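Local coordinates for quinoline 2-oxidoreductase large subunit (Pseudomonas putida, PDB 1T3Q) that forms the molybdenum-bearing subunit of quinoline 2-oxidoreductase, a molybdenum hydroxylase of the xanthine dehydrogenase family that carries a molybdopterin cytosine dinucleotide cofactor, at the interface of chains A and B and the interface of chains C and A. Coordinates in Å, arbitrary orientation; residue numbers count along the deposited sequence, not the author numbering. Chains: chain A/B, quinoline 2-oxidoreductase large subunit; chain C, quinoline 2-oxidoreductase small subunit.

Contact 1: the interface of chains A and B. Residues chain A 490, 492, 497-498, 530; chain B 230, 242, 537.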
loop_
_atom_site.group_PDB
_atom_site.type_symbol
_atom_site.label_atom_id
_atom_site.label_comp_id
_atom_site.label_asym_id
_atom_site.label_seq_id
_atom_site.Cartn_x
_atom_site.Cartn_y
_atom_site.Cartn_z
ATOM N N ARG A 490 -15.193 -16.067 -2.767
ATOM C CA ARG A 490 -14.666 -16.584 -4.014
ATOM C C ARG A 490 -13.972 -17.895 -3.725
ATOM O O ARG A 490 -13.225 -18.007 -2.755
ATOM C CB ARG A 490 -13.632 -15.628 -4.624
ATOM C CG ARG A 490 -12.916 -16.205 -5.853
ATOM C CD ARG A 490 -11.880 -15.228 -6.409
ATOM N NE ARG A 490 -10.741 -15.077 -5.506
ATOM C CZ ARG A 490 -9.900 -14.048 -5.522
ATOM N NH1 ARG A 490 -10.061 -13.062 -6.398
ATOM N NH2 ARG A 490 -8.901 -13.996 -4.654
ATOM N N ASP A 492 -11.202 -20.011 -4.936
ATOM C CA ASP A 492 -10.067 -19.899 -5.834
ATOM C C ASP A 492 -9.915 -21.207 -6.623
ATOM O O ASP A 492 -10.315 -22.272 -6.149
ATOM C CB ASP A 492 -8.818 -19.558 -5.013
ATOM C CG ASP A 492 -8.976 -18.238 -4.265
ATOM O OD1 ASP A 492 -9.030 -17.184 -4.934
ATOM O OD2 ASP A 492 -9.073 -18.251 -3.020
ATOM N N VAL A 497 -10.275 -20.719 -0.423
ATOM C CA VAL A 497 -11.390 -19.779 -0.328
ATOM C C VAL A 497 -10.984 -18.378 0.127
ATOM O O VAL A 497 -10.266 -18.222 1.113
ATOM C CB VAL A 497 -12.456 -20.318 0.649
ATOM C CG1 VAL A 497 -13.639 -19.374 0.714
ATOM C CG2 VAL A 497 -12.907 -21.706 0.212
ATOM N N THR A 498 -11.468 -17.366 -0.592
ATOM C CA THR A 498 -11.183 -15.968 -0.271
ATOM C C THR A 498 -12.488 -15.269 0.100
ATOM O O THR A 498 -13.401 -15.166 -0.720
ATOM C CB THR A 498 -10.556 -15.233 -1.468
ATOM O OG1 THR A 498 -9.335 -15.884 -1.839
ATOM C CG2 THR A 498 -10.263 -13.774 -1.108
ATOM N N VAL A 530 -9.228 -17.537 3.802
ATOM C CA VAL A 530 -8.619 -16.300 4.271
ATOM C C VAL A 530 -9.683 -15.209 4.324
ATOM O O VAL A 530 -10.531 -15.113 3.436
ATOM C CB VAL A 530 -7.440 -15.823 3.379
ATOM C CG1 VAL A 530 -7.923 -15.470 1.980
ATOM C CG2 VAL A 530 -6.784 -14.613 4.023
ATOM N N ARG B 230 -0.778 -15.361 -10.303
ATOM C CA ARG B 230 -1.094 -15.779 -8.945
ATOM C C ARG B 230 -1.272 -17.298 -8.862
ATOM O O ARG B 230 -0.716 -17.950 -7.976
ATOM C CB ARG B 230 -2.368 -15.088 -8.453
ATOM C CG ARG B 230 -2.805 -15.521 -7.061
ATOM C CD ARG B 230 -4.116 -14.874 -6.705
ATOM N NE ARG B 230 -4.671 -15.337 -5.439
ATOM C CZ ARG B 230 -5.856 -15.930 -5.321
ATOM N NH1 ARG B 230 -6.296 -16.310 -4.131
ATOM N NH2 ARG B 230 -6.595 -16.158 -6.400
ATOM N N HIS B 242 -4.714 -18.854 -1.765
ATOM C CA HIS B 242 -5.458 -17.803 -1.069
ATOM C C HIS B 242 -4.558 -16.882 -0.253
ATOM O O HIS B 242 -4.994 -15.824 0.201
ATOM C CB HIS B 242 -6.523 -18.412 -0.158
ATOM C CG HIS B 242 -5.974 -19.366 0.854
ATOM N ND1 HIS B 242 -6.232 -19.248 2.203
ATOM C CD2 HIS B 242 -5.170 -20.447 0.716
ATOM C CE1 HIS B 242 -5.609 -20.216 2.853
ATOM N NE2 HIS B 242 -4.958 -20.956 1.974
ATOM N N LYS B 537 -7.374 -9.554 -5.350
ATOM C CA LYS B 537 -8.209 -9.722 -4.170
ATOM C C LYS B 537 -9.646 -10.086 -4.529
ATOM O O LYS B 537 -10.310 -10.795 -3.779
ATOM C CB LYS B 537 -8.209 -8.452 -3.318
ATOM C CG LYS B 537 -7.009 -8.318 -2.387
ATOM C CD LYS B 537 -7.250 -7.188 -1.396
ATOM C CE LYS B 537 -6.211 -7.164 -0.294
ATOM N NZ LYS B 537 -6.551 -6.121 0.714
HETATM O O HOH W 1 -6.747 -14.899 -1.572
#

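Contact 2: the interface of chains C and A. Residues chain C 134-135, 137-138, 147; chain A 715-717.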
loop_
_atom_site.group_PDB
_atom_site.type_symbol
_atom_site.label_atom_id
_atom_site.label_comp_id
_atom_site.label_asym_id
_atom_site.label_seq_id
_atom_site.Cartn_x
_atom_site.Cartn_y
_atom_site.Cartn_z
ATOM N N ARG C 134 0.631 -10.998 38.981
ATOM C CA ARG C 134 -0.348 -9.914 38.995
ATOM C C ARG C 134 0.256 -8.651 39.606
ATOM O O ARG C 134 -0.024 -7.540 39.155
ATOM C CB ARG C 134 -1.608 -10.330 39.764
ATOM C CG ARG C 134 -2.538 -11.256 38.964
ATOM C CD ARG C 134 -3.754 -11.679 39.781
ATOM N NE ARG C 134 -4.664 -12.560 39.045
ATOM C CZ ARG C 134 -5.546 -12.147 38.138
ATOM N NH1 ARG C 134 -5.648 -10.859 37.842
ATOM N NH2 ARG C 134 -6.337 -13.022 37.534
ATOM N N GLU C 135 1.101 -8.830 40.618
ATOM C CA GLU C 135 1.753 -7.713 41.290
ATOM C C GLU C 135 2.720 -6.976 40.379
ATOM O O GLU C 135 2.668 -5.751 40.261
ATOM C CB GLU C 135 2.505 -8.211 42.527
ATOM C CG GLU C 135 1.593 -8.751 43.608
ATOM C CD GLU C 135 2.337 -9.502 44.697
ATOM O OE1 GLU C 135 1.672 -9.958 45.654
ATOM O OE2 GLU C 135 3.578 -9.643 44.598
ATOM N N MET C 137 2.920 -7.242 37.075
ATOM C CA MET C 137 2.269 -6.824 35.834
ATOM C C MET C 137 1.262 -5.691 36.058
ATOM O O MET C 137 0.673 -5.190 35.100
ATOM C CB MET C 137 1.546 -8.012 35.183
ATOM C CG MET C 137 2.430 -9.207 34.794
ATOM S SD MET C 137 3.720 -8.836 33.584
ATOM C CE MET C 137 2.726 -8.338 32.140
ATOM N N SER C 138 1.080 -5.273 37.308
ATOM C CA SER C 138 0.110 -4.223 37.628
ATOM C C SER C 138 0.404 -2.871 36.983
ATOM O O SER C 138 -0.428 -1.962 37.033
ATOM C CB SER C 138 -0.022 -4.048 39.149
ATOM O OG SER C 138 1.144 -3.491 39.726
ATOM N N TYR C 147 -7.113 -9.582 31.864
ATOM C CA TYR C 147 -5.864 -10.067 32.472
ATOM C C TYR C 147 -5.665 -11.532 32.841
ATOM O O TYR C 147 -4.527 -12.005 32.837
ATOM C CB TYR C 147 -5.555 -9.264 33.733
ATOM C CG TYR C 147 -5.439 -7.776 33.522
ATOM C CD1 TYR C 147 -4.350 -7.230 32.851
ATOM C CD2 TYR C 147 -6.416 -6.915 34.010
ATOM C CE1 TYR C 147 -4.233 -5.847 32.674
ATOM C CE2 TYR C 147 -6.311 -5.536 33.840
ATOM C CZ TYR C 147 -5.220 -5.011 33.175
ATOM O OH TYR C 147 -5.108 -3.649 33.035
ATOM N N THR A 715 -6.540 -2.804 36.674
ATOM C CA THR A 715 -5.228 -3.410 36.500
ATOM C C THR A 715 -5.355 -4.880 36.903
ATOM O O THR A 715 -6.432 -5.340 37.285
ATOM C CB THR A 715 -4.194 -2.768 37.429
ATOM O OG1 THR A 715 -4.527 -3.089 38.785
ATOM C CG2 THR A 715 -4.183 -1.253 37.268
ATOM N N THR A 716 -4.247 -5.609 36.817
ATOM C CA THR A 716 -4.210 -7.018 37.193
ATOM C C THR A 716 -4.624 -7.212 38.656
ATOM O O THR A 716 -4.990 -8.316 39.063
ATOM C CB THR A 716 -2.786 -7.579 37.040
ATOM O OG1 THR A 716 -1.866 -6.671 37.653
ATOM C CG2 THR A 716 -2.422 -7.764 35.579
ATOM N N LEU A 717 -4.570 -6.142 39.442
ATOM C CA LEU A 717 -4.915 -6.221 40.858
ATOM C C LEU A 717 -6.377 -5.899 41.159
ATOM O O LEU A 717 -6.819 -5.999 42.305
ATOM C CB LEU A 717 -4.007 -5.287 41.665
ATOM C CG LEU A 717 -2.504 -5.587 41.544
ATOM C CD1 LEU A 717 -1.692 -4.509 42.248
ATOM C CD2 LEU A 717 -2.210 -6.953 42.134
HETATM O O HOH W 2 -2.329 -4.258 35.087
#

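Contact 1: the interface of chains A and B
B:Arg230 reaches across to A:Asp492 in a salt bridge that forms part of the two-fold face, probably a biological one, between two large subunits of the xanthine dehydrogenase family in the deposited assembly. Its NH2 lies 3.0 Å from the carboxylate oxygen OD1 of A:Asp492; NH1 makes a second, weak bond to the same oxygen. The acceptor lies nearly in the plane of the guanidinium, whereas the carboxylate is approached from above, 53° out of its own plane, and the two flat groups stand 69° apart. Arginine suits this place because its side chain, extended from CG to NE, spans the distance from helix 226-237.

On the carboxylate's own side, NE of A:Arg490 meets OD1 at 2.8 Å, from the face opposite to that used by NH2 of B:Arg230. The chain bends at chi3 (69°) and brings NE beside OD1, though the bond is bent and OD1 lies far out of the guanidinium plane. The hydroxyl OG1 of A:Thr498 donates to the syn lone pair of OD2 at 2.7 Å, fixing how the carboxylate is rotated. Guanidinium groups from both chains thus converge on one carboxylate, whose charge probably draws them together.

Further along, a water 2.8 Å from OG1 of A:Thr498 lies 2.7 Å from the carbonyl O of B:His242, bridging the chains. Beside it A:Val530, a beta-branched residue suited to its strand 529-532, packs CG1 on CB of B:His242 at 3.9 Å.

Contact 2: the interface of chains C and A
Two direct hydrogen bonds join C:Arg134 to A:Thr716, linking the small subunit, which carries the [2Fe-2S] clusters, to the large one. The threonine hydroxyl OG1 gives its hydrogen to the backbone O of C:Arg134, a short contact of 2.5 Å in the carbonyl plane. In return, NH1 of the C:Arg134 guanidinium donates to the backbone O of A:Thr716 at 2.9 Å, again on a carbonyl lone pair. The arginine chain, extended from CG to NE, runs past the threonine before its end group reaches that carbonyl. Threonine suits the spot by pairing a hydroxyl with a methyl: with OG1 set between the backbone N and the carbonyl carbon (chi1 48°), the hydroxyl faces the carbonyl of C:Arg134 while CG2 is left for the aromatic ring.

A water adds an indirect link, 2.9 Å from the backbone N of A:Thr716 and 3.1 Å from the carbonyl O of C:Met137.

Apolar packing completes the contact. The ring of C:Tyr147 lays one face against the backbone from A:Thr715 to A:Thr716, with N of A:Thr716 3.6 Å above that face and offset toward the rim. CG2 of A:Thr716 touches CD1 of the ring at 3.4 Å, and CE2 lies by the carbonyl carbon of A:Thr715. Replacing the tyrosine with an alanine would probably leave this methyl and the adjoining backbone without their flat partner, opening a gap beside A:Thr716. Across the threonine, CD1 of A:Leu717 rests on CB of C:Ser138 at 3.6 Å. A small serine lets the leucine come close, and the serine OG donates to the backbone O of C:Glu135 at 2.8 Å.

In the fold, A:Thr715, A:Thr716 and A:Leu717 belong to a loop between helix 672-692 and strand 722-726. It enters between the end of helix 130-136 with the following 3-10 helix 137-139 and the loop residue C:Tyr147, just ahead of helix 148-154.

The centres of the C-alpha atoms of contact 1 and contact 2 are about 42 Å apart, and the contacts have no residue in common; chain A takes part in both. It offers strands 486-491, 497-501 and 529-532 with a neighbouring aspartate to contact 1, and a loop before strand 722-726 to contact 2. Contact 1 joins like subunits mainly through a charged network and recurs with the chains exchanged; contact 2 joins unlike subunits through backbone-directed bonds and close packing, and repeats in the other half of the assembly. One large subunit therefore meets its own copy and an iron-sulfur subunit at separate surfaces.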